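Local coordinates for protein L-lysine 6-monooxygenase involved in desferrioxamine biosynthesis (Erwinia amylovora CFBP1430, PDB 5O8P) that probably hydroxylates cadaverine at a terminal amine, as an FAD- and NADPH-dependent monooxygenase of desferrioxamine siderophore biosynthesis, at residues 43-47 / 103-108; 120-125 / 137-143. All blocks are in the same frame, centred on the assembly; numbering follows the deposited sequence.

Interaction 1. Residues 43-47 / 103-108. With FAD (flavin-adenine dinucleotide), chain C.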
loop_
_atom_site.group_PDB
_atom_site.type_symbol
_atom_site.label_atom_id
_atom_site.label_comp_id
_atom_site.label_asym_id
_atom_site.label_seq_id
_atom_site.Cartn_x
_atom_site.Cartn_y
_atom_site.Cartn_z
ATOM N N GLY B 43 -34.617 -10.741 -15.861
ATOM C CA GLY B 43 -33.803 -11.191 -14.747
ATOM C C GLY B 43 -33.012 -10.035 -14.195
ATOM O O GLY B 43 -33.115 -8.894 -14.682
ATOM N N PHE B 44 -32.220 -10.322 -13.170
ATOM C CA PHE B 44 -31.341 -9.311 -12.613
ATOM C C PHE B 44 -30.167 -9.159 -13.562
ATOM O O PHE B 44 -29.560 -10.149 -13.983
ATOM C CB PHE B 44 -30.841 -9.710 -11.236
ATOM C CG PHE B 44 -30.120 -8.614 -10.525
ATOM C CD1 PHE B 44 -30.824 -7.712 -9.731
ATOM C CD2 PHE B 44 -28.745 -8.478 -10.643
ATOM C CE1 PHE B 44 -30.167 -6.703 -9.039
ATOM C CE2 PHE B 44 -28.079 -7.472 -9.979
ATOM C CZ PHE B 44 -28.787 -6.582 -9.157
ATOM N N ASP B 45 -29.865 -7.918 -13.922
ATOM C CA ASP B 45 -28.738 -7.635 -14.796
ATOM C C ASP B 45 -28.396 -6.173 -14.585
ATOM O O ASP B 45 -29.063 -5.280 -15.102
ATOM C CB ASP B 45 -29.069 -7.953 -16.265
ATOM C CG ASP B 45 -27.862 -8.455 -17.071
ATOM O OD1 ASP B 45 -26.767 -8.689 -16.491
ATOM O OD2 ASP B 45 -28.025 -8.624 -18.308
ATOM N N TRP B 46 -27.351 -5.956 -13.783
ATOM C CA TRP B 46 -27.049 -4.654 -13.185
ATOM C C TRP B 46 -25.935 -3.941 -13.916
ATOM O O TRP B 46 -24.799 -4.439 -13.990
ATOM C CB TRP B 46 -26.627 -4.872 -11.744
ATOM C CG TRP B 46 -26.434 -3.663 -10.905
ATOM C CD1 TRP B 46 -27.376 -2.728 -10.568
ATOM C CD2 TRP B 46 -25.224 -3.282 -10.235
ATOM N NE1 TRP B 46 -26.817 -1.771 -9.743
ATOM C CE2 TRP B 46 -25.499 -2.087 -9.522
ATOM C CE3 TRP B 46 -23.916 -3.817 -10.200
ATOM C CZ2 TRP B 46 -24.519 -1.422 -8.773
ATOM C CZ3 TRP B 46 -22.940 -3.158 -9.449
ATOM C CH2 TRP B 46 -23.250 -1.973 -8.742
ATOM N N HIS B 47 -26.295 -2.779 -14.473
ATOM C CA HIS B 47 -25.371 -1.822 -15.088
ATOM C C HIS B 47 -24.292 -2.496 -15.938
ATOM O O HIS B 47 -23.086 -2.386 -15.650
ATOM C CB HIS B 47 -24.786 -0.894 -14.003
ATOM C CG HIS B 47 -25.807 -0.004 -13.348
ATOM N ND1 HIS B 47 -26.868 0.547 -14.040
ATOM C CD2 HIS B 47 -25.951 0.392 -12.061
ATOM C CE1 HIS B 47 -27.607 1.263 -13.212
ATOM N NE2 HIS B 47 -27.071 1.188 -12.005
ATOM N N TYR B 103 -19.946 -9.360 -8.768
ATOM C CA TYR B 103 -21.085 -8.909 -7.976
ATOM C C TYR B 103 -22.356 -9.211 -8.723
ATOM O O TYR B 103 -23.352 -9.640 -8.129
ATOM C CB TYR B 103 -21.006 -7.416 -7.694
ATOM C CG TYR B 103 -22.172 -6.845 -6.903
ATOM C CD1 TYR B 103 -22.304 -7.070 -5.541
ATOM C CD2 TYR B 103 -23.122 -6.059 -7.516
ATOM C CE1 TYR B 103 -23.358 -6.527 -4.816
ATOM C CE2 TYR B 103 -24.183 -5.511 -6.799
ATOM C CZ TYR B 103 -24.294 -5.747 -5.458
ATOM O OH TYR B 103 -25.349 -5.204 -4.763
ATOM N N ASN B 104 -22.305 -8.994 -10.034
ATOM C CA ASN B 104 -23.445 -9.252 -10.902
ATOM C C ASN B 104 -23.770 -10.733 -10.908
ATOM O O ASN B 104 -24.928 -11.093 -10.765
ATOM C CB ASN B 104 -23.174 -8.746 -12.324
ATOM C CG ASN B 104 -24.412 -8.769 -13.206
ATOM O OD1 ASN B 104 -25.473 -8.261 -12.820
ATOM N ND2 ASN B 104 -24.282 -9.349 -14.399
ATOM N N GLN B 105 -22.756 -11.583 -11.058
ATOM C CA GLN B 105 -22.937 -13.035 -10.972
ATOM C C GLN B 105 -23.537 -13.463 -9.631
ATOM O O GLN B 105 -24.419 -14.327 -9.589
ATOM C CB GLN B 105 -21.604 -13.754 -11.155
ATOM C CG GLN B 105 -21.094 -13.813 -12.580
ATOM C CD GLN B 105 -19.704 -14.408 -12.675
ATOM O OE1 GLN B 105 -19.124 -14.870 -11.688
ATOM N NE2 GLN B 105 -19.154 -14.383 -13.861
ATOM N N TYR B 106 -23.044 -12.859 -8.552
ATOM C CA TYR B 106 -23.553 -13.109 -7.199
ATOM C C TYR B 106 -25.023 -12.685 -7.037
ATOM O O TYR B 106 -25.832 -13.458 -6.536
ATOM C CB TYR B 106 -22.622 -12.456 -6.146
ATOM C CG TYR B 106 -23.258 -12.069 -4.824
ATOM C CD1 TYR B 106 -23.647 -13.038 -3.914
ATOM C CD2 TYR B 106 -23.437 -10.728 -4.470
ATOM C CE1 TYR B 106 -24.234 -12.700 -2.700
ATOM C CE2 TYR B 106 -24.024 -10.366 -3.261
ATOM C CZ TYR B 106 -24.423 -11.356 -2.369
ATOM O OH TYR B 106 -25.013 -11.011 -1.159
ATOM N N CYS B 107 -25.366 -11.478 -7.471
ATOM C CA CYS B 107 -26.758 -11.022 -7.405
ATOM C C CYS B 107 -27.695 -11.918 -8.212
ATOM O O CYS B 107 -28.839 -12.120 -7.830
ATOM C CB CYS B 107 -26.893 -9.582 -7.885
ATOM S SG CYS B 107 -26.246 -8.375 -6.711
ATOM N N GLN B 108 -27.200 -12.456 -9.322
ATOM C CA GLN B 108 -27.992 -13.342 -10.178
ATOM C C GLN B 108 -28.217 -14.665 -9.484
ATOM O O GLN B 108 -29.323 -15.165 -9.465
ATOM C CB GLN B 108 -27.315 -13.559 -11.538
ATOM C CG GLN B 108 -27.473 -12.368 -12.481
ATOM C CD GLN B 108 -26.644 -12.487 -13.747
ATOM O OE1 GLN B 108 -25.839 -13.411 -13.906
ATOM N NE2 GLN B 108 -26.818 -11.533 -14.650
HETATM P PA FAD C . -31.705 -0.320 -10.217
HETATM O O1A FAD C . -30.711 -1.126 -11.034
HETATM O O2A FAD C . -32.117 1.050 -10.697
HETATM O O5B FAD C . -33.005 -1.268 -10.074
HETATM C C5B FAD C . -34.303 -0.865 -10.498
HETATM C C4B FAD C . -35.102 -1.996 -11.135
HETATM O O4B FAD C . -36.496 -1.651 -11.129
HETATM C C3B FAD C . -34.724 -2.232 -12.593
HETATM O O3B FAD C . -34.542 -3.639 -12.801
HETATM C C2B FAD C . -35.882 -1.635 -13.392
HETATM O O2B FAD C . -36.140 -2.296 -14.635
HETATM C C1B FAD C . -37.050 -1.816 -12.442
HETATM N N9A FAD C . -38.238 -0.953 -12.688
HETATM C C8A FAD C . -38.296 0.385 -12.851
HETATM N N7A FAD C . -39.583 0.784 -13.050
HETATM C C5A FAD C . -40.369 -0.314 -13.013
HETATM C C6A FAD C . -41.818 -0.628 -13.150
HETATM N N6A FAD C . -42.729 0.350 -13.375
HETATM N N1A FAD C . -42.205 -1.926 -13.039
HETATM C C2A FAD C . -41.321 -2.922 -12.817
HETATM N N3A FAD C . -39.997 -2.707 -12.692
HETATM C C4A FAD C . -39.472 -1.454 -12.774
HETATM N N1 FAD C . -22.966 2.039 -5.385
HETATM C C2 FAD C . -22.135 1.444 -4.489
HETATM O O2 FAD C . -22.404 1.555 -3.272
HETATM N N3 FAD C . -21.047 0.737 -4.870
HETATM C C4 FAD C . -20.714 0.586 -6.165
HETATM O O4 FAD C . -19.703 -0.066 -6.490
HETATM C C4X FAD C . -21.571 1.206 -7.206
HETATM N N5 FAD C . -21.294 1.088 -8.523
HETATM C C5X FAD C . -22.094 1.670 -9.448
HETATM C C6 FAD C . -21.757 1.517 -10.791
HETATM C C7 FAD C . -22.533 2.084 -11.798
HETATM C C7M FAD C . -22.145 1.907 -13.246
HETATM C C8 FAD C . -23.745 2.869 -11.424
HETATM C C8M FAD C . -24.600 3.493 -12.494
HETATM C C9 FAD C . -24.090 3.031 -10.081
HETATM C C9A FAD C . -23.316 2.462 -9.053
HETATM N N10 FAD C . -23.632 2.597 -7.658
HETATM C C10 FAD C . -22.756 1.973 -6.726
HETATM C "C1'" FAD C . -24.811 3.344 -7.141
HETATM C "C2'" FAD C . -26.032 2.428 -6.888
HETATM O "O2'" FAD C . -25.632 1.242 -6.171
HETATM C "C3'" FAD C . -26.786 2.025 -8.170
HETATM O "O3'" FAD C . -27.288 3.190 -8.844
HETATM C "C4'" FAD C . -27.958 1.069 -7.913
HETATM O "O4'" FAD C . -28.206 0.292 -9.090
HETATM C "C5'" FAD C . -29.242 1.796 -7.525
HETATM O "O5'" FAD C . -30.090 0.895 -6.809
HETATM P P FAD C . -31.547 0.534 -7.363
HETATM O O1P FAD C . -32.162 -0.490 -6.431
HETATM O O2P FAD C . -32.204 1.872 -7.550
HETATM O O3P FAD C . -31.055 -0.205 -8.728
#

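Interaction 2. Residues 120-125 / 137-143. With FAD (flavin-adenine dinucleotide), chain C.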
loop_
_atom_site.group_PDB
_atom_site.type_symbol
_atom_site.label_atom_id
_atom_site.label_comp_id
_atom_site.label_asym_id
_atom_site.label_seq_id
_atom_site.Cartn_x
_atom_site.Cartn_y
_atom_site.Cartn_z
ATOM N N ASN B 120 -40.439 -10.138 -15.350
ATOM C CA ASN B 120 -41.306 -9.875 -16.515
ATOM C C ASN B 120 -42.678 -9.308 -16.117
ATOM O O ASN B 120 -43.686 -9.689 -16.657
ATOM C CB ASN B 120 -41.439 -11.138 -17.386
ATOM C CG ASN B 120 -40.112 -11.558 -18.009
ATOM O OD1 ASN B 120 -39.637 -12.672 -17.778
ATOM N ND2 ASN B 120 -39.489 -10.652 -18.785
ATOM N N THR B 121 -42.677 -8.363 -15.189
ATOM C CA THR B 121 -43.893 -7.798 -14.608
ATOM C C THR B 121 -43.766 -6.278 -14.498
ATOM O O THR B 121 -43.185 -5.758 -13.545
ATOM C CB THR B 121 -44.104 -8.414 -13.208
ATOM O OG1 THR B 121 -43.917 -9.828 -13.277
ATOM C CG2 THR B 121 -45.478 -8.120 -12.668
ATOM N N ARG B 122 -44.280 -5.575 -15.498
ATOM C CA ARG B 122 -44.216 -4.114 -15.531
ATOM C C ARG B 122 -45.432 -3.574 -14.796
ATOM O O ARG B 122 -46.565 -3.817 -15.196
ATOM C CB ARG B 122 -44.181 -3.597 -16.975
ATOM C CG ARG B 122 -44.079 -2.083 -17.133
ATOM C CD ARG B 122 -43.788 -1.669 -18.564
ATOM N NE ARG B 122 -44.909 -2.013 -19.455
ATOM C CZ ARG B 122 -44.910 -2.968 -20.402
ATOM N NH1 ARG B 122 -43.837 -3.728 -20.653
ATOM N NH2 ARG B 122 -46.007 -3.167 -21.127
ATOM N N VAL B 123 -45.188 -2.859 -13.708
ATOM C CA VAL B 123 -46.253 -2.170 -12.982
ATOM C C VAL B 123 -46.653 -0.946 -13.786
ATOM O O VAL B 123 -45.784 -0.166 -14.179
ATOM C CB VAL B 123 -45.791 -1.758 -11.578
ATOM C CG1 VAL B 123 -46.806 -0.834 -10.911
ATOM C CG2 VAL B 123 -45.538 -3.002 -10.740
ATOM N N GLU B 124 -47.955 -0.804 -14.030
ATOM C CA GLU B 124 -48.494 0.265 -14.889
ATOM C C GLU B 124 -49.280 1.322 -14.129
ATOM O O GLU B 124 -49.269 2.490 -14.516
ATOM C CB GLU B 124 -49.350 -0.306 -16.038
ATOM C CG GLU B 124 -48.605 -1.352 -16.860
ATOM C CD GLU B 124 -48.535 -1.115 -18.359
ATOM O OE1 GLU B 124 -49.459 -0.468 -18.905
ATOM O OE2 GLU B 124 -47.568 -1.623 -18.981
ATOM N N TYR B 125 -49.972 0.921 -13.068
ATOM C CA TYR B 125 -50.768 1.845 -12.262
ATOM C C TYR B 125 -50.881 1.323 -10.828
ATOM O O TYR B 125 -50.918 0.112 -10.595
ATOM C CB TYR B 125 -52.153 2.005 -12.896
ATOM C CG TYR B 125 -53.005 3.141 -12.347
ATOM C CD1 TYR B 125 -52.668 4.485 -12.588
ATOM C CD2 TYR B 125 -54.184 2.870 -11.614
ATOM C CE1 TYR B 125 -53.467 5.522 -12.108
ATOM C CE2 TYR B 125 -54.984 3.896 -11.123
ATOM C CZ TYR B 125 -54.628 5.219 -11.371
ATOM O OH TYR B 125 -55.426 6.231 -10.883
ATOM N N VAL B 137 -52.098 -2.740 -7.105
ATOM C CA VAL B 137 -50.985 -2.559 -8.058
ATOM C C VAL B 137 -51.303 -3.298 -9.353
ATOM O O VAL B 137 -51.342 -4.523 -9.352
ATOM C CB VAL B 137 -49.674 -3.142 -7.471
ATOM C CG1 VAL B 137 -48.531 -3.101 -8.478
ATOM C CG2 VAL B 137 -49.303 -2.417 -6.193
ATOM N N ARG B 138 -51.515 -2.566 -10.446
ATOM C CA ARG B 138 -51.858 -3.180 -11.737
ATOM C C ARG B 138 -50.593 -3.407 -12.568
ATOM O O ARG B 138 -49.907 -2.455 -12.953
ATOM C CB ARG B 138 -52.877 -2.327 -12.501
ATOM C CG ARG B 138 -53.769 -3.129 -13.456
ATOM C CD ARG B 138 -54.818 -2.263 -14.158
ATOM N NE ARG B 138 -54.171 -1.217 -14.976
ATOM C CZ ARG B 138 -54.479 0.092 -15.007
ATOM N NH1 ARG B 138 -55.481 0.601 -14.283
ATOM N NH2 ARG B 138 -53.770 0.905 -15.793
ATOM N N SER B 139 -50.294 -4.681 -12.831
ATOM C CA SER B 139 -49.139 -5.081 -13.628
ATOM C C SER B 139 -49.527 -5.549 -15.024
ATOM O O SER B 139 -50.702 -5.795 -15.315
ATOM C CB SER B 139 -48.388 -6.210 -12.929
ATOM O OG SER B 139 -48.912 -7.482 -13.264
ATOM N N THR B 140 -48.512 -5.679 -15.872
ATOM C CA THR B 140 -48.655 -6.222 -17.223
ATOM C C THR B 140 -47.485 -7.164 -17.445
ATOM O O THR B 140 -46.339 -6.753 -17.282
ATOM C CB THR B 140 -48.621 -5.095 -18.283
ATOM O OG1 THR B 140 -49.835 -4.327 -18.226
ATOM C CG2 THR B 140 -48.468 -5.637 -19.689
ATOM N N ASP B 141 -47.752 -8.421 -17.807
ATOM C CA ASP B 141 -46.679 -9.363 -18.138
ATOM C C ASP B 141 -46.005 -8.959 -19.451
ATOM O O ASP B 141 -46.671 -8.846 -20.475
ATOM C CB ASP B 141 -47.196 -10.801 -18.210
ATOM C CG ASP B 141 -46.075 -11.824 -18.404
ATOM O OD1 ASP B 141 -45.448 -12.248 -17.412
ATOM O OD2 ASP B 141 -45.817 -12.200 -19.562
ATOM N N THR B 142 -44.695 -8.730 -19.409
ATOM C CA THR B 142 -43.960 -8.219 -20.550
ATOM C C THR B 142 -43.937 -9.174 -21.741
ATOM O O THR B 142 -43.955 -8.729 -22.881
ATOM C CB THR B 142 -42.482 -7.922 -20.190
ATOM O OG1 THR B 142 -42.398 -7.109 -19.012
ATOM C CG2 THR B 142 -41.756 -7.220 -21.357
ATOM N N VAL B 143 -43.872 -10.478 -21.477
ATOM C CA VAL B 143 -43.783 -11.482 -22.546
ATOM C C VAL B 143 -45.161 -11.741 -23.177
ATOM O O VAL B 143 -45.259 -11.825 -24.402
ATOM C CB VAL B 143 -43.095 -12.799 -22.058
ATOM C CG1 VAL B 143 -43.335 -13.984 -22.990
ATOM C CG2 VAL B 143 -41.601 -12.579 -21.855
HETATM P PA FAD C . -31.705 -0.320 -10.217
HETATM O O1A FAD C . -30.711 -1.126 -11.034
HETATM O O2A FAD C . -32.117 1.050 -10.697
HETATM O O5B FAD C . -33.005 -1.268 -10.074
HETATM C C5B FAD C . -34.303 -0.865 -10.498
HETATM C C4B FAD C . -35.102 -1.996 -11.135
HETATM O O4B FAD C . -36.496 -1.651 -11.129
HETATM C C3B FAD C . -34.724 -2.232 -12.593
HETATM O O3B FAD C . -34.542 -3.639 -12.801
HETATM C C2B FAD C . -35.882 -1.635 -13.392
HETATM O O2B FAD C . -36.140 -2.296 -14.635
HETATM C C1B FAD C . -37.050 -1.816 -12.442
HETATM N N9A FAD C . -38.238 -0.953 -12.688
HETATM C C8A FAD C . -38.296 0.385 -12.851
HETATM N N7A FAD C . -39.583 0.784 -13.050
HETATM C C5A FAD C . -40.369 -0.314 -13.013
HETATM C C6A FAD C . -41.818 -0.628 -13.150
HETATM N N6A FAD C . -42.729 0.350 -13.375
HETATM N N1A FAD C . -42.205 -1.926 -13.039
HETATM C C2A FAD C . -41.321 -2.922 -12.817
HETATM N N3A FAD C . -39.997 -2.707 -12.692
HETATM C C4A FAD C . -39.472 -1.454 -12.774
HETATM N N1 FAD C . -22.966 2.039 -5.385
HETATM C C2 FAD C . -22.135 1.444 -4.489
HETATM O O2 FAD C . -22.404 1.555 -3.272
HETATM N N3 FAD C . -21.047 0.737 -4.870
HETATM C C4 FAD C . -20.714 0.586 -6.165
HETATM O O4 FAD C . -19.703 -0.066 -6.490
HETATM C C4X FAD C . -21.571 1.206 -7.206
HETATM N N5 FAD C . -21.294 1.088 -8.523
HETATM C C5X FAD C . -22.094 1.670 -9.448
HETATM C C6 FAD C . -21.757 1.517 -10.791
HETATM C C7 FAD C . -22.533 2.084 -11.798
HETATM C C7M FAD C . -22.145 1.907 -13.246
HETATM C C8 FAD C . -23.745 2.869 -11.424
HETATM C C8M FAD C . -24.600 3.493 -12.494
HETATM C C9 FAD C . -24.090 3.031 -10.081
HETATM C C9A FAD C . -23.316 2.462 -9.053
HETATM N N10 FAD C . -23.632 2.597 -7.658
HETATM C C10 FAD C . -22.756 1.973 -6.726
HETATM C "C1'" FAD C . -24.811 3.344 -7.141
HETATM C "C2'" FAD C . -26.032 2.428 -6.888
HETATM O "O2'" FAD C . -25.632 1.242 -6.171
HETATM C "C3'" FAD C . -26.786 2.025 -8.170
HETATM O "O3'" FAD C . -27.288 3.190 -8.844
HETATM C "C4'" FAD C . -27.958 1.069 -7.913
HETATM O "O4'" FAD C . -28.206 0.292 -9.090
HETATM C "C5'" FAD C . -29.242 1.796 -7.525
HETATM O "O5'" FAD C . -30.090 0.895 -6.809
HETATM P P FAD C . -31.547 0.534 -7.363
HETATM O O1P FAD C . -32.162 -0.490 -6.431
HETATM O O2P FAD C . -32.204 1.872 -7.550
HETATM O O3P FAD C . -31.055 -0.205 -8.728
#

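Interaction 1. Residues 43-47 / 103-108
This contact belongs to the FAD-binding, Rossmann-type part of a flavin-dependent N-hydroxylase. The loop 43-47, between strands 35-38 and 56-57, is extended up to Trp46 and lies against helix 100-113. The contact is mostly buried and covers 345 Å², both sides summed.

Along the helix, Tyr103 comes first. Its edge points at the face of the Trp46 six-membered ring, an offset edge-to-face pair with centroids 5.0 Å apart and planes at 65°. Pro18 and Leu57 touch both side chains. Asn104 follows and uses both ends of its side-chain amide, one on the loop backbone and one on a loop side chain. Its OD1 accepts a hydrogen bond from Trp46 N at 3.1 Å, and its ND2 gives a weak one to Asp45 OD1 at 3.3 Å. The first bond satisfies the main-chain NH of Trp46, in a loop with no regular strand. Gln105 points away from the loop. Its NE2 instead bonds to Leu291 O of the second subunit. Cys107 returns to the contact. Its CB lies 3.2 Å from Phe44 CE2, and its sulfur makes an oblique sulfur-aromatic contact with the Phe44 ring. Leu21 of helix 18-27 packs on both side chains. Gln108 closes the contact, with NE2 donating to Phe44 O at 3.1 Å.

The loop thus meets the helix through both polar and aromatic groups, and Trp46 carries the contact on to the cofactor. Its indole NE1 donates a hydrogen bond of 2.6 Å to O4' of the FAD ribityl chain.

Interaction 2. Residues 120-125 / 137-143
Strands 121-125 and 137-141 run antiparallel as part of a beta hairpin. The axes of these short segments approach to 4.4 Å, with their directions at 137°. Arg122 and Thr140 form a hydrogen-bonded pair, with Arg122 N to Thr140 O at 3.0 Å and Thr140 N to Arg122 O at 2.8 Å. Thr121-Asp141 and Val123-Ser139 are non-hydrogen-bonded pairs. A classic beta bulge follows: Glu124 and Tyr125 both face Arg138. Arg138 O accepts Glu124 N at 2.8 Å and, weakly, Tyr125 N at 3.4 Å. Arg138 N returns a bond to Tyr125 O at 2.7 Å.

The backbone of Val123 reads the FAD adenine. Its N donates to N1A and its O accepts from N6A, each at 3.2 Å. Thr121, Val123, Ser139 and Asp141 point to one face. Val123 CG1 meets Val137 CG1 at 3.7 Å. Arg122, Thr140, Tyr125 and Arg138 share the other face. Arg122 NE also forms a salt bridge with Glu124 OE2 at 2.7 Å, and Tyr125 CB lies over the Arg138 guanidinium.

Strand 147-152 continues the sheet beyond 134-141, through backbone bonds from Val137 to Trp150 and Ser139 to Gln148. The two valines pack on Leu38 of strand 35-38, with Ile14 and Ile12 of strand 8-14 beside them.

Overall arrangement
Both interactions touch the same FAD, but near different parts of it. Interaction 1 lies deeper, about 14 Å from the chain centre, and meets the ribityl and flavin end. Interaction 2 lies about 23 Å out, is only partly buried, and holds the adenine. Their centres are about 21 Å apart and the segments do not touch. They share no helix or strand and follow one another along the chain. Interaction 1 joins a loop to a helix by side-chain amides and aromatic packing. Interaction 2 joins two strands mainly by main-chain hydrogen bonds, with charged groups on its more open face. An indole NH serves the cofactor in one, backbone atoms in the other.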